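Local structure of leucine aminopeptidase 2 (Saccharomyces cerevisiae, 2XQ0) at residues A[73-82]-A[112-123]; A[249-257]-A[411-419]. The protein cleaves di- and tripeptides from their amino end as a zinc-dependent M1-family aminopeptidase and has a low epoxide hydrolase activity in vitro. All coordinates share one frame; numbering follows the deposited sequence.

Contact 1: residues A[73-82]-A[112-123]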
loop_
_atom_site.group_PDB
_atom_site.type_symbol
_atom_site.label_atom_id
_atom_site.label_comp_id
_atom_site.label_asym_id
_atom_site.label_seq_id
_atom_site.Cartn_x
_atom_site.Cartn_y
_atom_site.Cartn_z
ATOM N N TYR A 73 -21.207 4.903 -8.613
ATOM C CA TYR A 73 -22.263 4.708 -7.632
ATOM C C TYR A 73 -22.477 5.927 -6.745
ATOM O O TYR A 73 -22.693 5.793 -5.537
ATOM C CB TYR A 73 -21.950 3.505 -6.748
ATOM C CG TYR A 73 -21.651 2.222 -7.487
ATOM C CD1 TYR A 73 -22.602 1.617 -8.299
ATOM C CD2 TYR A 73 -20.419 1.599 -7.345
ATOM C CE1 TYR A 73 -22.324 0.433 -8.958
ATOM C CE2 TYR A 73 -20.130 0.426 -7.995
ATOM C CZ TYR A 73 -21.083 -0.155 -8.798
ATOM O OH TYR A 73 -20.778 -1.331 -9.432
ATOM N N LEU A 74 -22.403 7.115 -7.322
ATOM C CA LEU A 74 -22.810 8.312 -6.582
ATOM C C LEU A 74 -24.230 8.708 -6.959
ATOM O O LEU A 74 -24.706 8.412 -8.057
ATOM C CB LEU A 74 -21.879 9.493 -6.841
ATOM C CG LEU A 74 -20.442 9.424 -6.352
ATOM C CD1 LEU A 74 -19.652 10.637 -6.850
ATOM C CD2 LEU A 74 -20.414 9.342 -4.845
ATOM N N ASP A 75 -24.909 9.357 -6.022
ATOM C CA ASP A 75 -26.182 10.002 -6.289
ATOM C C ASP A 75 -25.884 11.495 -6.504
ATOM O O ASP A 75 -25.733 12.241 -5.546
ATOM C CB ASP A 75 -27.111 9.779 -5.085
ATOM C CG ASP A 75 -28.459 10.443 -5.237
ATOM O OD1 ASP A 75 -28.752 11.002 -6.315
ATOM O OD2 ASP A 75 -29.234 10.400 -4.253
ATOM N N VAL A 76 -25.762 11.921 -7.760
ATOM C CA VAL A 76 -25.540 13.335 -8.059
ATOM C C VAL A 76 -26.883 14.076 -8.095
ATOM O O VAL A 76 -27.786 13.719 -8.855
ATOM C CB VAL A 76 -24.796 13.537 -9.398
ATOM C CG1 VAL A 76 -24.607 15.026 -9.693
ATOM C CG2 VAL A 76 -23.443 12.831 -9.365
ATOM N N GLN A 77 -26.998 15.116 -7.280
ATOM C CA GLN A 77 -28.294 15.727 -6.995
ATOM C C GLN A 77 -28.501 17.051 -7.707
ATOM O O GLN A 77 -29.570 17.293 -8.284
ATOM C CB GLN A 77 -28.455 15.918 -5.485
ATOM C CG GLN A 77 -28.459 14.632 -4.707
ATOM C CD GLN A 77 -28.282 14.873 -3.226
ATOM O OE1 GLN A 77 -27.381 15.602 -2.810
ATOM N NE2 GLN A 77 -29.141 14.263 -2.417
ATOM N N GLU A 78 -27.492 17.915 -7.653
ATOM C CA GLU A 78 -27.593 19.223 -8.289
ATOM C C GLU A 78 -26.216 19.662 -8.741
ATOM O O GLU A 78 -25.219 19.272 -8.154
ATOM C CB GLU A 78 -28.156 20.266 -7.312
ATOM C CG GLU A 78 -29.517 19.924 -6.724
ATOM C CD GLU A 78 -29.935 20.866 -5.598
ATOM O OE1 GLU A 78 -29.604 22.070 -5.664
ATOM O OE2 GLU A 78 -30.599 20.399 -4.646
ATOM N N VAL A 79 -26.167 20.490 -9.777
ATOM C CA VAL A 79 -24.915 21.089 -10.230
ATOM C C VAL A 79 -25.109 22.576 -10.534
ATOM O O VAL A 79 -26.060 22.959 -11.234
ATOM C CB VAL A 79 -24.424 20.442 -11.524
ATOM C CG1 VAL A 79 -23.112 21.087 -11.945
ATOM C CG2 VAL A 79 -24.269 18.928 -11.359
ATOM N N HIS A 80 -24.199 23.401 -10.027
ATOM C CA HIS A 80 -24.214 24.837 -10.294
ATOM C C HIS A 80 -22.853 25.274 -10.823
ATOM O O HIS A 80 -21.811 24.798 -10.362
ATOM C CB HIS A 80 -24.489 25.616 -9.014
ATOM C CG HIS A 80 -25.895 25.514 -8.521
ATOM N ND1 HIS A 80 -26.321 24.495 -7.696
ATOM C CD2 HIS A 80 -26.963 26.322 -8.703
ATOM C CE1 HIS A 80 -27.597 24.672 -7.407
ATOM N NE2 HIS A 80 -28.013 25.772 -8.006
ATOM N N ILE A 81 -22.867 26.166 -11.805
ATOM C CA ILE A 81 -21.662 26.857 -12.250
ATOM C C ILE A 81 -21.856 28.365 -12.057
ATOM O O ILE A 81 -22.845 28.934 -12.510
ATOM C CB ILE A 81 -21.337 26.543 -13.714
ATOM C CG1 ILE A 81 -20.891 25.079 -13.845
ATOM C CG2 ILE A 81 -20.249 27.479 -14.220
ATOM C CD1 ILE A 81 -20.858 24.553 -15.276
ATOM N N ASP A 82 -20.928 29.001 -11.356
ATOM C CA ASP A 82 -21.045 30.420 -11.063
ATOM C C ASP A 82 -22.409 30.784 -10.474
ATOM O O ASP A 82 -23.055 31.728 -10.920
ATOM C CB ASP A 82 -20.773 31.232 -12.328
ATOM C CG ASP A 82 -19.331 31.135 -12.769
ATOM O OD1 ASP A 82 -18.498 30.681 -11.952
ATOM O OD2 ASP A 82 -19.026 31.504 -13.920
ATOM N N PHE A 112 -13.776 29.627 -13.687
ATOM C CA PHE A 112 -15.140 29.457 -13.197
ATOM C C PHE A 112 -15.194 28.535 -11.983
ATOM O O PHE A 112 -14.234 27.813 -11.685
ATOM C CB PHE A 112 -16.079 28.984 -14.321
ATOM C CG PHE A 112 -15.777 27.587 -14.843
ATOM C CD1 PHE A 112 -16.494 26.490 -14.385
ATOM C CD2 PHE A 112 -14.797 27.380 -15.805
ATOM C CE1 PHE A 112 -16.245 25.209 -14.870
ATOM C CE2 PHE A 112 -14.534 26.096 -16.299
ATOM C CZ PHE A 112 -15.260 25.005 -15.825
ATOM N N THR A 113 -16.310 28.592 -11.268
ATOM C CA THR A 113 -16.515 27.762 -10.098
ATOM C C THR A 113 -17.579 26.722 -10.402
ATOM O O THR A 113 -18.632 27.041 -10.983
ATOM C CB THR A 113 -16.950 28.612 -8.903
ATOM O OG1 THR A 113 -15.901 29.531 -8.575
ATOM C CG2 THR A 113 -17.241 27.739 -7.696
ATOM N N LEU A 114 -17.290 25.477 -10.022
ATOM C CA LEU A 114 -18.192 24.346 -10.243
ATOM C C LEU A 114 -18.588 23.705 -8.917
ATOM O O LEU A 114 -17.725 23.234 -8.172
ATOM C CB LEU A 114 -17.518 23.312 -11.135
ATOM C CG LEU A 114 -18.222 21.957 -11.202
ATOM C CD1 LEU A 114 -19.621 22.109 -11.772
ATOM C CD2 LEU A 114 -17.413 20.973 -12.015
ATOM N N ASN A 115 -19.884 23.703 -8.613
ATOM C CA ASN A 115 -20.377 23.066 -7.399
ATOM C C ASN A 115 -21.304 21.896 -7.721
ATOM O O ASN A 115 -22.247 22.023 -8.505
ATOM C CB ASN A 115 -21.094 24.074 -6.496
ATOM C CG ASN A 115 -21.569 23.455 -5.184
ATOM O OD1 ASN A 115 -22.706 22.998 -5.073
ATOM N ND2 ASN A 115 -20.702 23.442 -4.192
ATOM N N ILE A 116 -21.030 20.748 -7.118
ATOM C CA ILE A 116 -21.874 19.572 -7.304
ATOM C C ILE A 116 -22.326 19.033 -5.954
ATOM O O ILE A 116 -21.496 18.674 -5.114
ATOM C CB ILE A 116 -21.103 18.459 -8.006
ATOM C CG1 ILE A 116 -20.448 18.986 -9.292
ATOM C CG2 ILE A 116 -22.012 17.259 -8.264
ATOM C CD1 ILE A 116 -19.324 18.121 -9.791
ATOM N N GLN A 117 -23.633 18.957 -5.754
ATOM C CA GLN A 117 -24.183 18.337 -4.559
ATOM C C GLN A 117 -24.415 16.875 -4.834
ATOM O O GLN A 117 -24.928 16.505 -5.888
ATOM C CB GLN A 117 -25.510 18.977 -4.160
ATOM C CG GLN A 117 -25.396 20.399 -3.679
ATOM C CD GLN A 117 -26.751 21.038 -3.523
ATOM O OE1 GLN A 117 -27.628 20.497 -2.847
ATOM N NE2 GLN A 117 -26.942 22.186 -4.163
ATOM N N PHE A 118 -24.060 16.039 -3.872
ATOM C CA PHE A 118 -24.152 14.612 -4.085
ATOM C C PHE A 118 -24.238 13.909 -2.746
ATOM O O PHE A 118 -24.021 14.527 -1.696
ATOM C CB PHE A 118 -22.900 14.129 -4.833
ATOM C CG PHE A 118 -21.652 14.216 -4.011
ATOM C CD1 PHE A 118 -20.961 15.414 -3.897
ATOM C CD2 PHE A 118 -21.184 13.113 -3.327
ATOM C CE1 PHE A 118 -19.820 15.496 -3.125
ATOM C CE2 PHE A 118 -20.062 13.194 -2.557
ATOM C CZ PHE A 118 -19.378 14.392 -2.446
ATOM N N ARG A 119 -24.533 12.613 -2.795
ATOM C CA ARG A 119 -24.347 11.742 -1.647
ATOM C C ARG A 119 -23.785 10.392 -2.103
ATOM O O ARG A 119 -24.000 9.970 -3.243
ATOM C CB ARG A 119 -25.669 11.553 -0.892
ATOM C CG ARG A 119 -26.781 10.955 -1.736
ATOM C CD ARG A 119 -28.127 10.943 -0.988
ATOM N NE ARG A 119 -28.040 10.108 0.205
ATOM C CZ ARG A 119 -27.995 10.572 1.451
ATOM N NH1 ARG A 119 -28.057 11.879 1.683
ATOM N NH2 ARG A 119 -27.910 9.720 2.469
ATOM N N THR A 120 -23.056 9.723 -1.214
ATOM C CA THR A 120 -22.638 8.358 -1.471
ATOM C C THR A 120 -23.821 7.388 -1.393
ATOM O O THR A 120 -24.873 7.708 -0.835
ATOM C CB THR A 120 -21.495 7.913 -0.535
ATOM O OG1 THR A 120 -21.920 7.955 0.849
ATOM C CG2 THR A 120 -20.297 8.813 -0.731
ATOM N N THR A 121 -23.663 6.205 -1.972
ATOM C CA THR A 121 -24.751 5.230 -1.944
ATOM C C THR A 121 -24.315 3.946 -1.247
ATOM O O THR A 121 -23.149 3.798 -0.853
ATOM C CB THR A 121 -25.295 4.901 -3.367
ATOM O OG1 THR A 121 -24.357 4.082 -4.074
ATOM C CG2 THR A 121 -25.581 6.174 -4.165
ATOM N N ASP A 122 -25.262 3.032 -1.079
ATOM C CA ASP A 122 -24.975 1.730 -0.490
ATOM C C ASP A 122 -23.922 0.961 -1.303
ATOM O O ASP A 122 -23.241 0.100 -0.767
ATOM C CB ASP A 122 -26.254 0.891 -0.392
ATOM C CG ASP A 122 -27.313 1.532 0.489
ATOM O OD1 ASP A 122 -27.008 2.543 1.158
ATOM O OD2 ASP A 122 -28.456 1.023 0.515
ATOM N N LYS A 123 -23.802 1.263 -2.594
ATOM C CA LYS A 123 -22.814 0.582 -3.444
ATOM C C LYS A 123 -21.410 1.221 -3.430
ATOM O O LYS A 123 -20.490 0.752 -4.119
ATOM C CB LYS A 123 -23.323 0.465 -4.885
ATOM C CG LYS A 123 -24.486 -0.498 -5.065
ATOM C CD LYS A 123 -24.423 -1.172 -6.434
ATOM C CE LYS A 123 -25.651 -2.028 -6.716
ATOM N NZ LYS A 123 -26.843 -1.203 -7.074
HETATM O O HOH W 1 -20.887 6.150 -3.376
HETATM O O HOH W 2 -30.051 19.099 -2.297
#
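Asp75 and Arg119 exchange two backbone hydrogen bonds, and so do His80 and Asn115 farther along. Between these rungs strand 74-81 carries one extra residue and the register shifts by one: Gln77 N donates to Gln117 O at 2.9 Å, Glu78 N reaches the same oxygen only weakly, and Gln117 N answers to Glu78 O. This is a classic beta bulge. At the far end Asp82 closes a ring with Thr113, its N bound to Thr113 O and its OD1 accepting from Thr113 N on the syn side, the donor tilted 25° out of the carboxylate plane.

The two antiparallel strands are neighbours in the large sheet of the M1 N-terminal domain, flanked by strands 84-90 and 45-56. Val76, Val79, Ile81, Leu114, Ile116 and Phe118 share its apolar face; Val79 CG1 meets Leu114 CD1 at 3.6 Å, and Ile103 packs against Val79, Ile81 and Leu114.

On the other face Glu78 and Gln117 run side by side, their end planes 56° apart. A water donates to Glu78 OE2 and Gln117 OE1, linking two acceptors.

At the other end of the pairing, Thr121 OG1, set between its backbone N and carbonyl carbon (chi1 73°), donates to Tyr73 O at 2.8 Å and accepts Lys123 N in an ST turn. Lys123 CB then sits over one face of the Tyr73 ring, 3.8 Å from its centroid, in a CH-pi contact.

Contact 2: residues A[249-257]-A[411-419]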
loop_
_atom_site.group_PDB
_atom_site.type_symbol
_atom_site.label_atom_id
_atom_site.label_comp_id
_atom_site.label_asym_id
_atom_site.label_seq_id
_atom_site.Cartn_x
_atom_site.Cartn_y
_atom_site.Cartn_z
ATOM N N THR A 249 16.029 10.962 9.080
ATOM C CA THR A 249 16.809 10.122 8.172
ATOM C C THR A 249 16.420 10.324 6.691
ATOM O O THR A 249 17.286 10.484 5.820
ATOM C CB THR A 249 16.699 8.639 8.542
ATOM O OG1 THR A 249 17.213 8.444 9.873
ATOM C CG2 THR A 249 17.514 7.810 7.561
ATOM N N ALA A 250 15.122 10.327 6.409
ATOM C CA ALA A 250 14.641 10.574 5.051
ATOM C C ALA A 250 15.047 11.944 4.547
ATOM O O ALA A 250 15.435 12.106 3.390
ATOM C CB ALA A 250 13.121 10.422 4.992
ATOM N N GLU A 251 14.923 12.939 5.414
ATOM C CA GLU A 251 15.266 14.308 5.065
ATOM C C GLU A 251 16.747 14.467 4.689
ATOM O O GLU A 251 17.080 15.267 3.830
ATOM C CB GLU A 251 14.923 15.251 6.209
ATOM C CG GLU A 251 13.424 15.547 6.377
ATOM C CD GLU A 251 13.137 16.509 7.544
ATOM O OE1 GLU A 251 13.683 16.301 8.657
ATOM O OE2 GLU A 251 12.353 17.462 7.354
ATOM N N LYS A 252 17.626 13.712 5.339
ATOM C CA LYS A 252 19.050 13.786 5.037
ATOM C C LYS A 252 19.336 13.152 3.684
ATOM O O LYS A 252 20.171 13.642 2.932
ATOM C CB LYS A 252 19.873 13.092 6.135
ATOM C CG LYS A 252 21.367 13.070 5.851
ATOM C CD LYS A 252 22.191 12.571 7.039
ATOM C CE LYS A 252 23.689 12.764 6.768
ATOM N NZ LYS A 252 24.532 11.894 7.633
ATOM N N ILE A 253 18.653 12.053 3.378
ATOM C CA ILE A 253 18.867 11.377 2.100
ATOM C C ILE A 253 18.314 12.237 0.966
ATOM O O ILE A 253 18.966 12.429 -0.069
ATOM C CB ILE A 253 18.213 9.973 2.080
ATOM C CG1 ILE A 253 18.948 9.021 3.036
ATOM C CG2 ILE A 253 18.189 9.416 0.662
ATOM C CD1 ILE A 253 18.054 7.929 3.640
ATOM N N ILE A 254 17.119 12.783 1.174
ATOM C CA ILE A 254 16.469 13.593 0.142
ATOM C C ILE A 254 16.579 15.074 0.497
ATOM O O ILE A 254 17.632 15.675 0.319
ATOM C CB ILE A 254 15.012 13.155 -0.053
ATOM C CG1 ILE A 254 14.930 11.627 -0.029
ATOM C CG2 ILE A 254 14.435 13.695 -1.374
ATOM C CD1 ILE A 254 13.499 11.092 -0.113
ATOM N N PHE A 255 15.500 15.664 0.993
ATOM C CA PHE A 255 15.556 17.029 1.506
ATOM C C PHE A 255 14.392 17.279 2.468
ATOM O O PHE A 255 13.567 16.408 2.668
ATOM C CB PHE A 255 15.583 18.059 0.366
ATOM C CG PHE A 255 14.528 17.853 -0.678
ATOM C CD1 PHE A 255 14.879 17.583 -2.003
ATOM C CD2 PHE A 255 13.183 17.964 -0.359
ATOM C CE1 PHE A 255 13.904 17.407 -2.979
ATOM C CE2 PHE A 255 12.200 17.782 -1.337
ATOM C CZ PHE A 255 12.564 17.502 -2.646
ATOM N N GLU A 256 14.331 18.476 3.040
ATOM C CA GLU A 256 13.348 18.784 4.074
ATOM C C GLU A 256 11.947 18.299 3.721
ATOM O O GLU A 256 11.510 18.378 2.570
ATOM C CB GLU A 256 13.313 20.286 4.381
ATOM C CG GLU A 256 12.545 20.625 5.649
ATOM C CD GLU A 256 12.151 22.098 5.751
ATOM O OE1 GLU A 256 11.729 22.686 4.728
ATOM O OE2 GLU A 256 12.244 22.659 6.869
ATOM N N TYR A 257 11.262 17.789 4.734
ATOM C CA TYR A 257 9.891 17.297 4.594
ATOM C C TYR A 257 9.029 18.547 4.606
ATOM O O TYR A 257 9.112 19.334 5.530
ATOM C CB TYR A 257 9.592 16.403 5.803
ATOM C CG TYR A 257 8.165 15.929 5.996
ATOM C CD1 TYR A 257 7.684 14.810 5.320
ATOM C CD2 TYR A 257 7.319 16.564 6.905
ATOM C CE1 TYR A 257 6.375 14.350 5.523
ATOM C CE2 TYR A 257 6.013 16.118 7.113
ATOM C CZ TYR A 257 5.553 15.008 6.426
ATOM O OH TYR A 257 4.265 14.557 6.646
ATOM N N ASP A 411 22.708 10.004 -4.997
ATOM C CA ASP A 411 21.896 10.874 -4.156
ATOM C C ASP A 411 21.683 12.279 -4.735
ATOM O O ASP A 411 20.607 12.863 -4.556
ATOM C CB ASP A 411 22.438 10.924 -2.724
ATOM C CG ASP A 411 22.125 9.649 -1.937
ATOM O OD1 ASP A 411 21.659 8.669 -2.562
ATOM O OD2 ASP A 411 22.339 9.625 -0.699
ATOM N N PRO A 412 22.690 12.826 -5.437
ATOM C CA PRO A 412 22.464 14.119 -6.100
ATOM C C PRO A 412 21.359 14.039 -7.151
ATOM O O PRO A 412 20.563 14.972 -7.278
ATOM C CB PRO A 412 23.805 14.402 -6.773
ATOM C CG PRO A 412 24.796 13.711 -5.895
ATOM C CD PRO A 412 24.115 12.450 -5.451
ATOM N N PHE A 413 21.310 12.941 -7.896
ATOM C CA PHE A 413 20.212 12.738 -8.843
ATOM C C PHE A 413 18.851 12.658 -8.131
ATOM O O PHE A 413 17.874 13.267 -8.557
ATOM C CB PHE A 413 20.409 11.479 -9.682
ATOM C CG PHE A 413 19.195 11.119 -10.505
ATOM C CD1 PHE A 413 18.854 11.870 -11.623
ATOM C CD2 PHE A 413 18.373 10.055 -10.137
ATOM C CE1 PHE A 413 17.719 11.558 -12.376
ATOM C CE2 PHE A 413 17.246 9.735 -10.881
ATOM C CZ PHE A 413 16.924 10.492 -12.016
ATOM N N ILE A 414 18.793 11.881 -7.059
ATOM C CA ILE A 414 17.561 11.724 -6.291
ATOM C C ILE A 414 16.996 13.088 -5.868
ATOM O O ILE A 414 15.809 13.374 -6.043
ATOM C CB ILE A 414 17.830 10.852 -5.059
ATOM C CG1 ILE A 414 18.161 9.425 -5.499
ATOM C CG2 ILE A 414 16.658 10.871 -4.097
ATOM C CD1 ILE A 414 18.449 8.503 -4.322
ATOM N N ARG A 415 17.856 13.937 -5.324
ATOM C CA ARG A 415 17.429 15.273 -4.937
ATOM C C ARG A 415 16.969 16.086 -6.144
ATOM O O ARG A 415 16.011 16.849 -6.050
ATOM C CB ARG A 415 18.567 16.012 -4.238
ATOM C CG ARG A 415 18.739 15.590 -2.796
ATOM C CD ARG A 415 20.183 15.703 -2.364
ATOM N NE ARG A 415 20.440 14.800 -1.251
ATOM C CZ ARG A 415 21.648 14.449 -0.842
ATOM N NH1 ARG A 415 21.777 13.620 0.186
ATOM N NH2 ARG A 415 22.720 14.930 -1.459
ATOM N N HIS A 416 17.668 15.940 -7.267
ATOM C CA HIS A 416 17.352 16.725 -8.456
ATOM C C HIS A 416 15.983 16.311 -8.968
ATOM O O HIS A 416 15.123 17.156 -9.253
ATOM C CB HIS A 416 18.406 16.488 -9.539
ATOM C CG HIS A 416 18.127 17.210 -10.815
ATOM N ND1 HIS A 416 17.562 16.595 -11.910
ATOM C CD2 HIS A 416 18.324 18.501 -11.169
ATOM C CE1 HIS A 416 17.430 17.473 -12.887
ATOM N NE2 HIS A 416 17.882 18.637 -12.462
ATOM N N TYR A 417 15.803 14.999 -9.079
ATOM C CA TYR A 417 14.552 14.396 -9.515
ATOM C C TYR A 417 13.363 14.877 -8.688
ATOM O O TYR A 417 12.403 15.395 -9.250
ATOM C CB TYR A 417 14.676 12.865 -9.475
ATOM C CG TYR A 417 13.397 12.096 -9.758
ATOM C CD1 TYR A 417 12.902 11.976 -11.055
ATOM C CD2 TYR A 417 12.703 11.465 -8.735
ATOM C CE1 TYR A 417 11.735 11.260 -11.320
ATOM C CE2 TYR A 417 11.524 10.756 -8.986
ATOM C CZ TYR A 417 11.048 10.657 -10.291
ATOM O OH TYR A 417 9.886 9.949 -10.572
ATOM N N PHE A 418 13.412 14.721 -7.364
ATOM C CA PHE A 418 12.254 15.089 -6.544
ATOM C C PHE A 418 12.017 16.603 -6.517
ATOM O O PHE A 418 10.884 17.051 -6.363
ATOM C CB PHE A 418 12.306 14.458 -5.135
ATOM C CG PHE A 418 12.101 12.968 -5.154
ATOM C CD1 PHE A 418 10.834 12.442 -5.326
ATOM C CD2 PHE A 418 13.174 12.102 -5.081
ATOM C CE1 PHE A 418 10.638 11.074 -5.394
ATOM C CE2 PHE A 418 12.987 10.732 -5.128
ATOM C CZ PHE A 418 11.717 10.218 -5.284
ATOM N N LYS A 419 13.072 17.389 -6.709
ATOM C CA LYS A 419 12.891 18.835 -6.829
ATOM C C LYS A 419 12.251 19.225 -8.165
ATOM O O LYS A 419 11.358 20.068 -8.205
ATOM C CB LYS A 419 14.220 19.580 -6.646
ATOM C CG LYS A 419 14.482 20.037 -5.213
ATOM C CD LYS A 419 13.372 20.956 -4.710
ATOM C CE LYS A 419 13.521 21.272 -3.231
ATOM N NZ LYS A 419 12.420 22.158 -2.765
#
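The Phe255 ring is held on both faces: Lys419 CE lies over the centre of one, 3.9 Å from the centroid, and Ile254 CG2 covers the other nearer the rim. Lys419 NZ, 4.7 Å from that centroid, adds a cation-pi contact, while Arg415 O lies at the ring edge. Phe255 CG stands between its backbone N and carbonyl carbon (chi1 49°), which carries the ring toward helix 407-420, and Phe255 CZ comes 3.9 Å from Phe418 CB. One face of the Phe418 ring has Tyr417 CD2 over its centre, with Ile414 CG2 at its edge. The Arg415 guanidinium has Asp411 CB over one face and Ile253 O at its edge.

Both pieces belong to the zinc-peptidase domain of the M1 fold. Helix 243-253 ends here, Ile254 being the first residue to leave helical geometry, and its last carbonyls face Arg415. Trp307, on the helix that supplies the two zinc-binding histidines, meets the Phe255 ring edge-to-face.

Arg415 NE donates to Ile253 O at 3.0 Å, from above the carbonyl plane, and NH1 adds weak bonds to Ile253 O and Lys252 O. A third weak bond runs from NE to Ile254 O. A leucine in place of Arg415 would probably leave these helix-end carbonyls without their cationic mate and the chain turning into Phe255 less firmly tied. The Asp411 carboxylate, beside Ile253, forms a salt bridge with Arg333.

The two contacts lie in different parts of the enzyme, their centres 40 Å apart and their nearest atoms about 25 Å apart. Contact 1 is complete within the N-terminal sheet before the chain enters contact 2, whose segments are 154 residues apart in the peptidase domain. Contact 1 approaches the substrate site at Thr120, whose side chain is about 9 Å from that of Leu146, a substrate-binding residue. Contact 2 lies near the metal: the Phe418 side chain is about 9 Å from that of the zinc ligand His305, about 12 Å from the zinc ion and about 14 Å from bound bestatin. Neither contact supplies a zinc ligand.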